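Local coordinates for beta-N-acetylhexosaminidase (PDB 1JAK), which removes terminal beta-linked N-acetylhexosamine residues from glycosides by hydrolysis, as a family 20 enzyme using substrate-assisted catalysis, at residues R202-I205 with L211-Y214; A231-I236 with A307-R312; P249-P254 with D299-E304. All coordinates share one frame; numbering follows the deposited sequence.

All three contacts lie in the catalytic alpha/beta barrel and touch one another. Contacts 1 and 3 are buried; contact 2 is partly buried, with K234 at its exposed margin. Contact 1 packs a loop after strand 190-194 on the short helix 210-213. Contact 3 packs the chain leading on from strand 246-250 on helix 292-307, and contact 2 joins helix 230-242 to the loop that follows that same helix 292-307. Contact 3 is purely apolar. Contacts 1 and 2 each add a water bridge, between backbone amides in contact 1 and between side-chain hydroxyls in contact 2. I203 links contact 1 to both others through Y233 and I251.

Contact 1: residues R202-I205 with L211-Y214; sequences RIAI and LATY
I205 and L211 meet through their branches. CD1 of L211 comes to 4.0 Å from CG1 of I205 and lies almost as near to its CB. The two side chains approach at a slant. The first torsion of L211 puts CG opposite the carbonyl carbon (chi1 -66°), and the extended second torsion carries CD1 on toward I205. Next to this pair, the methyl CB of A212 rests on A204, 3.9 Å from the backbone CA and 4.3 Å from the methyl CB. Two small side chains let the backbones come close here, with the CA atoms of A204 and A212 5.2 Å apart.

No direct hydrogen bond joins the segments. Water 1 does this work instead. It accepts from I205 N at 2.9 Å and from A212 N at 3.1 Å, so one oxygen serves both amides.

Further out, backbone bonds from R202 and A204 to Y228 hold the loop. The guanidinium group of R202 donates to carbonyl oxygens of V166, S167, T218 and G226. L211 also packs on F297 of helix 292-307 and on helix 258-263. The contact packs a loop against the short helix 210-213, both within the connection between strand 190-194 and helix 230-242, a beta-to-alpha connection of the family 20 catalytic barrel.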
loop_
_atom_site.group_PDB
_atom_site.type_symbol
_atom_site.label_atom_id
_atom_site.label_comp_id
_atom_site.label_asym_id
_atom_site.label_seq_id
_atom_site.Cartn_x
_atom_site.Cartn_y
_atom_site.Cartn_z
ATOM N N ARG A 202 10.998 -8.951 12.338
ATOM C CA ARG A 202 10.127 -9.907 11.666
ATOM C C ARG A 202 10.595 -10.698 10.450
ATOM O O ARG A 202 9.765 -11.274 9.747
ATOM C CB ARG A 202 8.815 -9.199 11.314
ATOM C CG ARG A 202 8.205 -8.386 12.458
ATOM C CD ARG A 202 7.900 -9.243 13.687
ATOM N NE ARG A 202 7.212 -8.466 14.718
ATOM C CZ ARG A 202 7.155 -8.806 16.002
ATOM N NH1 ARG A 202 7.745 -9.918 16.424
ATOM N NH2 ARG A 202 6.527 -8.022 16.870
ATOM N N ILE A 203 11.895 -10.731 10.182
ATOM C CA ILE A 203 12.382 -11.508 9.042
ATOM C C ILE A 203 13.608 -12.309 9.462
ATOM O O ILE A 203 14.553 -11.762 10.027
ATOM C CB ILE A 203 12.723 -10.603 7.824
ATOM C CG1 ILE A 203 13.244 -11.458 6.665
ATOM C CG2 ILE A 203 13.745 -9.547 8.215
ATOM C CD1 ILE A 203 12.231 -12.462 6.128
ATOM N N ALA A 204 13.584 -13.612 9.201
ATOM C CA ALA A 204 14.699 -14.473 9.574
ATOM C C ALA A 204 15.964 -14.153 8.783
ATOM O O ALA A 204 15.950 -14.105 7.554
ATOM C CB ALA A 204 14.317 -15.944 9.379
ATOM N N ILE A 205 17.055 -13.922 9.510
ATOM C CA ILE A 205 18.357 -13.619 8.913
ATOM C C ILE A 205 19.286 -14.757 9.347
ATOM O O ILE A 205 19.567 -14.908 10.534
ATOM C CB ILE A 205 18.910 -12.272 9.449
ATOM C CG1 ILE A 205 17.934 -11.135 9.123
ATOM C CG2 ILE A 205 20.281 -11.991 8.849
ATOM C CD1 ILE A 205 17.689 -10.928 7.637
ATOM N N LEU A 211 18.045 -12.622 15.820
ATOM C CA LEU A 211 17.185 -11.496 15.476
ATOM C C LEU A 211 15.737 -11.963 15.427
ATOM O O LEU A 211 14.854 -11.329 15.999
ATOM C CB LEU A 211 17.584 -10.894 14.127
ATOM C CG LEU A 211 18.960 -10.220 14.065
ATOM C CD1 LEU A 211 19.243 -9.762 12.647
ATOM C CD2 LEU A 211 18.999 -9.032 15.024
ATOM N N ALA A 212 15.498 -13.092 14.763
ATOM C CA ALA A 212 14.145 -13.621 14.663
ATOM C C ALA A 212 13.704 -14.401 15.900
ATOM O O ALA A 212 12.626 -14.153 16.440
ATOM C CB ALA A 212 14.019 -14.505 13.417
ATOM N N THR A 213 14.534 -15.339 16.351
ATOM C CA THR A 213 14.183 -16.171 17.499
ATOM C C THR A 213 14.041 -15.422 18.818
ATOM O O THR A 213 13.232 -15.803 19.666
ATOM C CB THR A 213 15.195 -17.320 17.678
ATOM O OG1 THR A 213 16.490 -16.782 17.961
ATOM C CG2 THR A 213 15.268 -18.154 16.413
ATOM N N TYR A 214 14.823 -14.361 18.997
ATOM C CA TYR A 214 14.739 -13.571 20.219
ATOM C C TYR A 214 14.082 -12.224 19.924
ATOM O O TYR A 214 13.094 -11.852 20.561
ATOM C CB TYR A 214 16.130 -13.334 20.810
ATOM C CG TYR A 214 16.087 -12.701 22.185
ATOM C CD1 TYR A 214 15.711 -13.444 23.302
ATOM C CD2 TYR A 214 16.400 -11.350 22.364
ATOM C CE1 TYR A 214 15.644 -12.858 24.571
ATOM C CE2 TYR A 214 16.336 -10.757 23.624
ATOM C CZ TYR A 214 15.959 -11.514 24.721
ATOM O OH TYR A 214 15.906 -10.933 25.969
HETATM O O HOH W 1 17.172 -14.071 12.387
#

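Contact 2: residues A231-I236 with A307-R312; sequences AEYKEI and ALTPGR
Y233 has CG opposite its backbone N (chi1 -172°), which sends the ring from helix 230-242 toward L308. L308 has CG opposite its carbonyl carbon (chi1 -57°), and its branch CD2 lies beside K234. The contact belongs to the alpha/beta barrel: it joins helix 230-242 to the loop between helix 292-307 and strand 313-315.

L308 meets two consecutive residues of the helix. Its CB packs 3.9 Å from CD2 of the Y233 ring. Its carbonyl oxygen lies at the ring edge, near the ring plane, 3.8 Å from CE2. On the exposed side the extended chain of K234 crosses the L308 side chain at about a right angle, and K234 CE touches L308 CD2 at 3.6 Å. The aliphatic part of the lysine thus flanks the leucine.

Inward, Y233 packs on V247 and P249 of strand 246-250 and on L193 of strand 190-194. T309 OG1 is hydrogen-bonded to the carbonyl oxygen of L305, near the end of helix 292-307. Water 2 sits in the plane of the Y233 ring, 2.5 Å from Y233 OH, and donates a hydrogen bond to T309 OG1 at 2.6 Å.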
loop_
_atom_site.group_PDB
_atom_site.type_symbol
_atom_site.label_atom_id
_atom_site.label_comp_id
_atom_site.label_asym_id
_atom_site.label_seq_id
_atom_site.Cartn_x
_atom_site.Cartn_y
_atom_site.Cartn_z
ATOM N N ALA A 231 10.936 -18.489 3.567
ATOM C CA ALA A 231 9.877 -19.073 2.747
ATOM C C ALA A 231 8.570 -18.296 2.867
ATOM O O ALA A 231 7.905 -18.029 1.865
ATOM C CB ALA A 231 9.650 -20.530 3.142
ATOM N N GLU A 232 8.192 -17.946 4.093
ATOM C CA GLU A 232 6.962 -17.188 4.297
ATOM C C GLU A 232 7.061 -15.840 3.609
ATOM O O GLU A 232 6.107 -15.383 2.982
ATOM C CB GLU A 232 6.688 -16.970 5.785
ATOM C CG GLU A 232 6.130 -18.186 6.494
ATOM C CD GLU A 232 5.868 -17.919 7.956
ATOM O OE1 GLU A 232 6.836 -17.605 8.673
ATOM O OE2 GLU A 232 4.698 -18.024 8.383
ATOM N N TYR A 233 8.220 -15.201 3.729
ATOM C CA TYR A 233 8.411 -13.903 3.104
ATOM C C TYR A 233 8.287 -14.029 1.589
ATOM O O TYR A 233 7.664 -13.190 0.937
ATOM C CB TYR A 233 9.778 -13.322 3.453
ATOM C CG TYR A 233 9.920 -11.905 2.970
ATOM C CD1 TYR A 233 9.224 -10.871 3.593
ATOM C CD2 TYR A 233 10.696 -11.600 1.852
ATOM C CE1 TYR A 233 9.290 -9.573 3.119
ATOM C CE2 TYR A 233 10.767 -10.294 1.363
ATOM C CZ TYR A 233 10.058 -9.290 2.007
ATOM O OH TYR A 233 10.104 -8.002 1.539
ATOM N N LYS A 234 8.889 -15.075 1.030
ATOM C CA LYS A 234 8.816 -15.303 -0.409
ATOM C C LYS A 234 7.358 -15.462 -0.844
ATOM O O LYS A 234 6.966 -14.992 -1.913
ATOM C CB LYS A 234 9.601 -16.561 -0.797
ATOM C CG LYS A 234 11.092 -16.493 -0.528
ATOM C CD LYS A 234 11.761 -17.802 -0.932
ATOM C CE LYS A 234 13.206 -17.863 -0.474
ATOM N NZ LYS A 234 13.836 -19.170 -0.826
ATOM N N GLU A 235 6.561 -16.129 -0.014
ATOM C CA GLU A 235 5.148 -16.348 -0.317
ATOM C C GLU A 235 4.379 -15.029 -0.294
ATOM O O GLU A 235 3.482 -14.810 -1.110
ATOM C CB GLU A 235 4.544 -17.344 0.679
ATOM C CG GLU A 235 3.033 -17.560 0.560
ATOM C CD GLU A 235 2.573 -17.999 -0.826
ATOM O OE1 GLU A 235 3.405 -18.460 -1.638
ATOM O OE2 GLU A 235 1.359 -17.891 -1.102
ATOM N N ILE A 236 4.720 -14.148 0.642
ATOM C CA ILE A 236 4.060 -12.847 0.703
ATOM C C ILE A 236 4.395 -12.075 -0.574
ATOM O O ILE A 236 3.525 -11.454 -1.185
ATOM C CB ILE A 236 4.528 -12.029 1.935
ATOM C CG1 ILE A 236 4.000 -12.679 3.219
ATOM C CG2 ILE A 236 4.043 -10.584 1.819
ATOM C CD1 ILE A 236 4.433 -11.972 4.502
ATOM N N ALA A 307 18.375 -10.343 -1.389
ATOM C CA ALA A 307 18.277 -11.631 -2.066
ATOM C C ALA A 307 16.839 -12.136 -2.148
ATOM O O ALA A 307 16.488 -12.878 -3.063
ATOM C CB ALA A 307 19.148 -12.660 -1.352
ATOM N N LEU A 308 16.010 -11.725 -1.194
ATOM C CA LEU A 308 14.610 -12.147 -1.149
ATOM C C LEU A 308 13.685 -11.119 -1.790
ATOM O O LEU A 308 12.474 -11.324 -1.862
ATOM C CB LEU A 308 14.179 -12.341 0.307
ATOM C CG LEU A 308 14.974 -13.333 1.158
ATOM C CD1 LEU A 308 14.614 -13.138 2.620
ATOM C CD2 LEU A 308 14.682 -14.758 0.708
ATOM N N THR A 309 14.263 -10.025 -2.267
ATOM C CA THR A 309 13.482 -8.941 -2.844
ATOM C C THR A 309 13.628 -8.760 -4.354
ATOM O O THR A 309 14.605 -8.181 -4.828
ATOM C CB THR A 309 13.852 -7.620 -2.139
ATOM O OG1 THR A 309 13.614 -7.760 -0.731
ATOM C CG2 THR A 309 13.034 -6.457 -2.683
ATOM N N PRO A 310 12.649 -9.253 -5.130
ATOM C CA PRO A 310 12.723 -9.109 -6.587
ATOM C C PRO A 310 12.433 -7.672 -7.009
ATOM O O PRO A 310 12.769 -7.264 -8.123
ATOM C CB PRO A 310 11.665 -10.093 -7.083
ATOM C CG PRO A 310 10.642 -10.057 -5.987
ATOM C CD PRO A 310 11.493 -10.078 -4.739
ATOM N N GLY A 311 11.811 -6.916 -6.108
ATOM C CA GLY A 311 11.483 -5.526 -6.378
ATOM C C GLY A 311 12.725 -4.664 -6.518
ATOM O O GLY A 311 13.822 -5.086 -6.170
ATOM N N ARG A 312 12.544 -3.444 -7.012
ATOM C CA ARG A 312 13.657 -2.521 -7.241
ATOM C C ARG A 312 14.151 -1.756 -6.026
ATOM O O ARG A 312 15.285 -1.264 -6.019
ATOM C CB ARG A 312 13.252 -1.487 -8.294
ATOM C CG ARG A 312 12.946 -2.055 -9.664
ATOM C CD ARG A 312 12.178 -1.042 -10.495
ATOM N NE ARG A 312 10.794 -0.903 -10.045
ATOM C CZ ARG A 312 9.923 -0.046 -10.564
ATOM N NH1 ARG A 312 10.292 0.760 -11.553
ATOM N NH2 ARG A 312 8.678 -0.000 -10.106
HETATM O O HOH W 2 10.969 -7.626 -0.741
#

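Contact 3: residues P249-P254 with D299-E304; sequences PEIDMP and DDVIGE
The chain leading on from strand 246-250 passes one side of helix 292-307, with I251 and I302 nearest at 8.0 Å between CA atoms. Side chains alone bridge this gap. I251 and V301 approach at a slant, and V301 CG1 is the shared point: it lies 4.1 Å from I251 CG2 and equally far from I251 CG1. With CG1 opposite the backbone N (chi1 172°), V301 directs this methyl at the fork of the isoleucine branches. The second touch is between ends. The M253 methyl CE meets I302 CD1 at 4.2 Å, after a bend at the sulfur (chi3 80°).

This is helix-to-strand packing of the alpha/beta barrel, with helix 292-307 outside the strands. L305 and V298 of the same helix extend it, L305 on P249 and I251, V298 on M253. F332 of helix 326-342 also packs on M253. Backbone bonds from I251 to H315 and from M253 to I316 tie the segment to the next barrel strand and its continuation.

E250 bonds elsewhere, to H192, H194 and W350, and D252 to the G318 amide. The contact itself has no hydrogen bond or charge pair, so it rests on van der Waals packing of buried apolar side chains, with no directional bond.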
loop_
_atom_site.group_PDB
_atom_site.type_symbol
_atom_site.label_atom_id
_atom_site.label_comp_id
_atom_site.label_asym_id
_atom_site.label_seq_id
_atom_site.Cartn_x
_atom_site.Cartn_y
_atom_site.Cartn_z
ATOM N N PRO A 249 10.477 -3.756 1.141
ATOM C CA PRO A 249 10.773 -4.099 2.532
ATOM C C PRO A 249 11.559 -3.000 3.226
ATOM O O PRO A 249 12.351 -2.307 2.591
ATOM C CB PRO A 249 11.593 -5.371 2.393
ATOM C CG PRO A 249 12.437 -5.045 1.183
ATOM C CD PRO A 249 11.418 -4.433 0.226
ATOM N N GLU A 250 11.334 -2.846 4.525
ATOM C CA GLU A 250 12.057 -1.845 5.299
ATOM C C GLU A 250 12.686 -2.436 6.549
ATOM O O GLU A 250 12.028 -3.144 7.317
ATOM C CB GLU A 250 11.136 -0.695 5.744
ATOM C CG GLU A 250 11.892 0.428 6.498
ATOM C CD GLU A 250 10.977 1.399 7.235
ATOM O OE1 GLU A 250 9.768 1.440 6.930
ATOM O OE2 GLU A 250 11.477 2.138 8.117
ATOM N N ILE A 251 13.973 -2.155 6.726
ATOM C CA ILE A 251 14.713 -2.540 7.920
ATOM C C ILE A 251 15.168 -1.162 8.392
ATOM O O ILE A 251 16.070 -0.556 7.808
ATOM C CB ILE A 251 15.939 -3.419 7.612
ATOM C CG1 ILE A 251 15.480 -4.789 7.102
ATOM C CG2 ILE A 251 16.785 -3.583 8.878
ATOM C CD1 ILE A 251 14.639 -5.569 8.094
ATOM N N ASP A 252 14.510 -0.656 9.429
ATOM C CA ASP A 252 14.799 0.679 9.946
ATOM C C ASP A 252 16.156 0.797 10.639
ATOM O O ASP A 252 16.513 -0.034 11.472
ATOM C CB ASP A 252 13.688 1.091 10.919
ATOM C CG ASP A 252 13.453 2.588 10.941
ATOM O OD1 ASP A 252 14.387 3.350 10.612
ATOM O OD2 ASP A 252 12.328 3.006 11.305
ATOM N N MET A 253 16.900 1.848 10.295
ATOM C CA MET A 253 18.214 2.099 10.885
ATOM C C MET A 253 18.573 3.577 10.728
ATOM O O MET A 253 18.122 4.232 9.790
ATOM C CB MET A 253 19.272 1.223 10.203
ATOM C CG MET A 253 19.314 1.368 8.693
ATOM S SD MET A 253 20.498 0.241 7.918
ATOM C CE MET A 253 19.536 -1.290 7.894
ATOM N N PRO A 254 19.386 4.128 11.649
ATOM C CA PRO A 254 19.996 3.493 12.820
ATOM C C PRO A 254 19.069 3.504 14.032
ATOM O O PRO A 254 19.372 2.898 15.059
ATOM C CB PRO A 254 21.249 4.332 13.040
ATOM C CG PRO A 254 20.763 5.704 12.712
ATOM C CD PRO A 254 19.924 5.489 11.457
ATOM N N ASP A 299 25.433 -4.837 6.666
ATOM C CA ASP A 299 25.725 -5.444 5.375
ATOM C C ASP A 299 25.103 -6.837 5.284
ATOM O O ASP A 299 24.495 -7.179 4.266
ATOM C CB ASP A 299 27.237 -5.515 5.146
ATOM C CG ASP A 299 27.591 -5.957 3.736
ATOM O OD1 ASP A 299 27.465 -7.161 3.447
ATOM O OD2 ASP A 299 27.979 -5.099 2.916
ATOM N N ASP A 300 25.238 -7.631 6.345
ATOM C CA ASP A 300 24.668 -8.978 6.355
ATOM C C ASP A 300 23.151 -8.945 6.175
ATOM O O ASP A 300 22.594 -9.697 5.371
ATOM C CB ASP A 300 24.985 -9.715 7.665
ATOM C CG ASP A 300 26.434 -10.165 7.760
ATOM O OD1 ASP A 300 27.099 -10.304 6.711
ATOM O OD2 ASP A 300 26.899 -10.402 8.893
ATOM N N VAL A 301 22.485 -8.076 6.929
ATOM C CA VAL A 301 21.032 -7.971 6.852
ATOM C C VAL A 301 20.533 -7.470 5.497
ATOM O O VAL A 301 19.633 -8.069 4.906
ATOM C CB VAL A 301 20.483 -7.054 7.966
ATOM C CG1 VAL A 301 18.994 -6.798 7.750
ATOM C CG2 VAL A 301 20.703 -7.709 9.320
ATOM N N ILE A 302 21.110 -6.381 5.006
ATOM C CA ILE A 302 20.691 -5.834 3.721
ATOM C C ILE A 302 20.965 -6.830 2.594
ATOM O O ILE A 302 20.177 -6.951 1.651
ATOM C CB ILE A 302 21.405 -4.492 3.436
ATOM C CG1 ILE A 302 20.881 -3.425 4.406
ATOM C CG2 ILE A 302 21.188 -4.074 1.989
ATOM C CD1 ILE A 302 21.515 -2.051 4.243
ATOM N N GLY A 303 22.075 -7.553 2.700
ATOM C CA GLY A 303 22.403 -8.531 1.676
ATOM C C GLY A 303 21.384 -9.656 1.625
ATOM O O GLY A 303 20.932 -10.052 0.544
ATOM N N GLU A 304 21.014 -10.177 2.791
ATOM C CA GLU A 304 20.047 -11.264 2.846
ATOM C C GLU A 304 18.655 -10.799 2.439
ATOM O O GLU A 304 17.910 -11.543 1.799
ATOM C CB GLU A 304 20.016 -11.890 4.248
ATOM C CG GLU A 304 21.239 -12.762 4.544
ATOM C CD GLU A 304 21.052 -13.685 5.735
ATOM O OE1 GLU A 304 19.940 -14.234 5.899
ATOM O OE2 GLU A 304 22.023 -13.886 6.496
#